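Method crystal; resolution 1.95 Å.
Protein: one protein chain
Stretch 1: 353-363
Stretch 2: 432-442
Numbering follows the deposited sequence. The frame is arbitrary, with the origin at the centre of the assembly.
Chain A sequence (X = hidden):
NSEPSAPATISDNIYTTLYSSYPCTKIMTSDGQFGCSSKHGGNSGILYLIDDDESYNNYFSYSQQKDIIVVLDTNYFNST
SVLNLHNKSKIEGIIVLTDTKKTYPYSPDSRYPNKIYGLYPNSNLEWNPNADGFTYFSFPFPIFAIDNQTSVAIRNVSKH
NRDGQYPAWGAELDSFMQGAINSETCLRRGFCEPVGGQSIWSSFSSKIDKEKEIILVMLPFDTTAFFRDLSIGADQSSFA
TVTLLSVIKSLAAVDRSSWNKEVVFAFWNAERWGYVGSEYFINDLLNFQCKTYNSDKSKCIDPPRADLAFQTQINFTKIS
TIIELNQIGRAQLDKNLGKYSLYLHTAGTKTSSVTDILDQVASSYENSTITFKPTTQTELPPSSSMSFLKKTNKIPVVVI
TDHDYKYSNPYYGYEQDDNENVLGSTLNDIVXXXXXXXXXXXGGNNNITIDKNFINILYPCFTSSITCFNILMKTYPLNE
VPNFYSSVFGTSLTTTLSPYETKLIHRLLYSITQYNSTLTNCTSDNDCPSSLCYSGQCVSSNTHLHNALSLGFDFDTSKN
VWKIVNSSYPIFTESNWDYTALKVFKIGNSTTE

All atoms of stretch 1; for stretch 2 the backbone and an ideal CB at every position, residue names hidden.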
# COMPACT_ATOMS: atom_id res chain seq x y z
N SER A 353 -10.47 28.52 -4.96
CA SER A 353 -10.36 28.60 -6.42
C SER A 353 -10.36 27.22 -7.05
O SER A 353 -10.99 26.99 -8.09
CB SER A 353 -9.08 29.33 -6.83
OG SER A 353 -9.22 30.72 -6.64
N VAL A 354 -9.61 26.32 -6.42
CA VAL A 354 -9.46 24.95 -6.87
C VAL A 354 -10.69 24.10 -6.55
O VAL A 354 -11.21 23.43 -7.43
CB VAL A 354 -8.21 24.32 -6.25
CG1 VAL A 354 -8.03 22.86 -6.68
CG2 VAL A 354 -6.98 25.15 -6.61
N THR A 355 -11.19 24.15 -5.31
CA THR A 355 -12.37 23.34 -4.98
C THR A 355 -13.62 23.80 -5.74
O THR A 355 -14.51 22.99 -6.02
CB THR A 355 -12.67 23.34 -3.47
OG1 THR A 355 -12.92 24.67 -3.02
CG2 THR A 355 -11.50 22.73 -2.67
N ASP A 356 -13.71 25.09 -6.07
CA ASP A 356 -14.85 25.56 -6.87
C ASP A 356 -14.92 24.82 -8.21
O ASP A 356 -16.00 24.45 -8.67
CB ASP A 356 -14.78 27.08 -7.11
CG ASP A 356 -15.23 27.90 -5.89
OD1 ASP A 356 -15.58 27.30 -4.83
OD2 ASP A 356 -15.22 29.14 -5.98
N ILE A 357 -13.76 24.57 -8.82
CA ILE A 357 -13.73 23.87 -10.11
C ILE A 357 -14.16 22.41 -9.94
O ILE A 357 -14.90 21.86 -10.77
CB ILE A 357 -12.32 23.95 -10.74
CG1 ILE A 357 -11.99 25.41 -11.05
CG2 ILE A 357 -12.26 23.13 -12.02
CD1 ILE A 357 -10.51 25.70 -11.10
N LEU A 358 -13.71 21.77 -8.86
CA LEU A 358 -14.16 20.41 -8.55
C LEU A 358 -15.67 20.32 -8.42
O LEU A 358 -16.28 19.42 -9.01
CB LEU A 358 -13.51 19.89 -7.26
CG LEU A 358 -12.20 19.12 -7.38
CD1 LEU A 358 -11.68 18.78 -6.00
CD2 LEU A 358 -12.40 17.83 -8.18
N ASP A 359 -16.27 21.24 -7.66
CA ASP A 359 -17.72 21.35 -7.51
C ASP A 359 -18.44 21.49 -8.85
O ASP A 359 -19.45 20.84 -9.11
CB ASP A 359 -18.11 22.56 -6.64
CG ASP A 359 -17.68 22.41 -5.18
OD1 ASP A 359 -17.43 21.27 -4.73
OD2 ASP A 359 -17.60 23.45 -4.49
N GLN A 360 -17.91 22.38 -9.69
CA GLN A 360 -18.47 22.63 -11.01
C GLN A 360 -18.46 21.38 -11.88
O GLN A 360 -19.47 21.03 -12.48
CB GLN A 360 -17.70 23.75 -11.71
CG GLN A 360 -17.91 25.14 -11.09
CD GLN A 360 -16.89 26.15 -11.60
OE1 GLN A 360 -16.35 26.00 -12.71
NE2 GLN A 360 -16.61 27.17 -10.80
N VAL A 361 -17.31 20.71 -11.94
CA VAL A 361 -17.22 19.52 -12.77
C VAL A 361 -18.20 18.45 -12.29
O VAL A 361 -18.90 17.84 -13.09
CB VAL A 361 -15.79 18.95 -12.78
CG1 VAL A 361 -15.75 17.66 -13.59
CG2 VAL A 361 -14.84 19.96 -13.39
N ALA A 362 -18.28 18.26 -10.97
CA ALA A 362 -19.20 17.28 -10.39
C ALA A 362 -20.67 17.56 -10.70
O ALA A 362 -21.49 16.64 -10.70
CB ALA A 362 -19.00 17.21 -8.86
N SER A 363 -21.00 18.83 -10.96
CA SER A 363 -22.37 19.24 -11.24
C SER A 363 -22.62 19.41 -12.73
O SER A 363 -23.73 19.77 -13.12
CB SER A 363 -22.70 20.58 -10.54
OG SER A 363 -22.51 20.49 -9.14
N UNK A 432 -14.08 10.25 -14.53
CA UNK A 432 -14.51 11.34 -15.40
C UNK A 432 -14.34 12.71 -14.74
O UNK A 432 -13.78 13.64 -15.34
CB UNK A 432 -15.97 11.14 -15.80
N UNK A 433 -14.82 12.83 -13.50
CA UNK A 433 -14.75 14.10 -12.82
C UNK A 433 -13.30 14.52 -12.59
O UNK A 433 -12.93 15.66 -12.86
CB UNK A 433 -15.50 14.03 -11.49
N UNK A 434 -12.45 13.60 -12.12
CA UNK A 434 -11.06 13.96 -11.85
C UNK A 434 -10.29 14.27 -13.14
O UNK A 434 -9.46 15.18 -13.16
CB UNK A 434 -10.37 12.83 -11.09
N UNK A 435 -10.56 13.52 -14.21
CA UNK A 435 -9.90 13.77 -15.49
C UNK A 435 -10.24 15.17 -16.02
O UNK A 435 -9.37 15.91 -16.44
CB UNK A 435 -10.31 12.71 -16.51
N UNK A 436 -11.52 15.50 -15.98
CA UNK A 436 -12.01 16.79 -16.47
C UNK A 436 -11.47 17.93 -15.60
O UNK A 436 -11.07 18.99 -16.10
CB UNK A 436 -13.54 16.81 -16.49
N UNK A 437 -11.44 17.69 -14.29
CA UNK A 437 -10.95 18.67 -13.33
C UNK A 437 -9.47 18.98 -13.59
O UNK A 437 -9.09 20.15 -13.67
CB UNK A 437 -11.15 18.16 -11.90
N UNK A 438 -8.65 17.94 -13.70
CA UNK A 438 -7.23 18.12 -13.97
C UNK A 438 -7.01 18.85 -15.29
O UNK A 438 -6.18 19.77 -15.36
CB UNK A 438 -6.52 16.77 -13.99
N UNK A 439 -7.75 18.47 -16.31
CA UNK A 439 -7.67 19.15 -17.60
C UNK A 439 -8.00 20.64 -17.47
O UNK A 439 -7.30 21.49 -18.01
CB UNK A 439 -8.62 18.49 -18.60
N UNK A 440 -9.04 20.96 -16.71
CA UNK A 440 -9.42 22.36 -16.54
C UNK A 440 -8.36 23.16 -15.79
O UNK A 440 -7.97 24.24 -16.24
CB UNK A 440 -10.76 22.45 -15.80
N UNK A 441 -7.86 22.64 -14.67
CA UNK A 441 -6.89 23.45 -13.93
C UNK A 441 -5.52 23.44 -14.60
O UNK A 441 -4.66 24.27 -14.27
CB UNK A 441 -6.77 22.94 -12.49
N UNK A 442 -5.30 22.52 -15.54
CA UNK A 442 -4.06 22.55 -16.32
C UNK A 442 -4.18 23.55 -17.47
O UNK A 442 -3.22 23.79 -18.20
CB UNK A 442 -3.73 21.16 -16.86

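Both stretches are helical, and their axes approach to 9.3 Å at 134° between N-to-C directions. Val-354, Ile-357, Leu-358 and Val-361 offer an apolar surface, with Gln-360 beside it.

Position 432 has nothing of stretch 1 within 5.5 Å of its CB, so many residues would suit it. It is Tyr-432.

At 433 the CB points sideways, 4.2 Å from Val-361 CG1. Ala-362 is close too, so a medium or large apolar side chain fits. Ile-433 CG2 lies 3.8 Å from Val-361 CG1, and its CD1 reaches to 4.3 Å from Ala-362 CB.

The CB bonds of 434 and 435 point away, and stretch 1 constrains them little. A long side chain at 434 could still turn back. Leu-434 does so: its CD2 comes within 4.3 Å of Leu-358 CD2. Position 435 is Ser-435, without contact here.

Position 436 points toward stretch 1, and its ideal CB is already 3.7 Å from Val-361 CG1. Something small or beta-branched, such as Ala, Ser, Thr or Val, is plausible. It is Thr-436. Its CB touches the valine methyl, while OG1 donates to Tyr-432 O at 2.9 Å.

The CB of 437 points toward stretch 1, 3.9 Å from Leu-358 CD2, with Val-361 and Ile-357 nearby. Leu, Met or Phe would suit this apolar hollow. Phe-437 fills it as a knob. Leu-358 covers one ring face, its CG 3.6 Å from the ring centroid in a CH-pi contact. At the ring edge, Ile-357 CG2 is 3.7 Å from Phe-437 CD1 and Val-354 CG1 is 3.6 Å from Phe-437 CZ.

Positions 438, 439 and 442 have nothing of stretch 1 near their CBs, so it sets no preference there. They are Ile-438, Asp-439 and Ala-442; the carboxylate is hydrogen-bonded elsewhere in the structure.

Position 440 points toward stretch 1, with its CB 4.1 Å from Ile-357 CG2. Gln-360 OE1 offers an acceptor farther out, so a long side chain ending in a donor is attractive: Arg, Lys or Gln. Arg-440 donates from NH1 to Gln-360 OE1 at 3.0 Å and from NH2 to the same oxygen at 3.3 Å. Ile-357 CG2 lies over one guanidinium face. Together with 433, 436 and 437, this residue surrounds the Val-361 knob.

At 441 the CB points toward stretch 1, 4.9 Å from Ile-357 CD1. Val, Ile, Leu or Met would suit. Ile-441 CG2 lies 3.6 Å from Ile-357 CD1.

Stretch 2 (432-442) YILSTFIDRIA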
# COMPACT_ATOMS: atom_id res chain seq x y z
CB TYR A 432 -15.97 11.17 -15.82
CG TYR A 432 -16.43 12.36 -16.65
CD1 TYR A 432 -15.99 12.51 -17.96
CD2 TYR A 432 -17.23 13.36 -16.10
CE1 TYR A 432 -16.37 13.60 -18.73
CE2 TYR A 432 -17.62 14.47 -16.87
CZ TYR A 432 -17.18 14.58 -18.18
OH TYR A 432 -17.53 15.65 -18.97
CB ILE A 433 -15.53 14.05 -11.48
CG1 ILE A 433 -17.02 13.88 -11.78
CG2 ILE A 433 -15.29 15.31 -10.66
CD1 ILE A 433 -17.85 13.40 -10.58
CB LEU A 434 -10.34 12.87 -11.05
CG LEU A 434 -10.81 12.73 -9.59
CD1 LEU A 434 -10.15 11.52 -8.93
CD2 LEU A 434 -10.54 14.01 -8.76
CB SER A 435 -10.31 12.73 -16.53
OG SER A 435 -10.00 11.42 -16.09
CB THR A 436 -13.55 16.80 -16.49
OG1 THR A 436 -14.01 15.75 -17.37
CG2 THR A 436 -14.09 18.16 -16.99
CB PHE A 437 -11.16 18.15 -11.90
CG PHE A 437 -10.36 18.86 -10.84
CD1 PHE A 437 -10.63 20.19 -10.52
CD2 PHE A 437 -9.38 18.19 -10.13
CE1 PHE A 437 -9.89 20.84 -9.53
CE2 PHE A 437 -8.64 18.83 -9.14
CZ PHE A 437 -8.90 20.16 -8.84
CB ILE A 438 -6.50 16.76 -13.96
CG1 ILE A 438 -6.41 16.25 -12.53
CG2 ILE A 438 -5.10 16.88 -14.60
CD1 ILE A 438 -6.12 14.77 -12.41
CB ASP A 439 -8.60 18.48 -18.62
CG ASP A 439 -8.57 19.17 -19.99
OD1 ASP A 439 -7.62 18.92 -20.77
OD2 ASP A 439 -9.49 19.96 -20.28
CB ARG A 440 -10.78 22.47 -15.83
CG ARG A 440 -11.94 22.05 -16.72
CD ARG A 440 -13.28 22.52 -16.16
NE ARG A 440 -13.31 23.97 -15.97
CZ ARG A 440 -14.20 24.62 -15.22
NH1 ARG A 440 -15.15 23.96 -14.56
NH2 ARG A 440 -14.12 25.94 -15.11
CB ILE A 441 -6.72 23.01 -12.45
CG1 ILE A 441 -6.13 21.61 -12.35
CG2 ILE A 441 -8.04 23.14 -11.68
CD1 ILE A 441 -5.74 21.25 -10.94
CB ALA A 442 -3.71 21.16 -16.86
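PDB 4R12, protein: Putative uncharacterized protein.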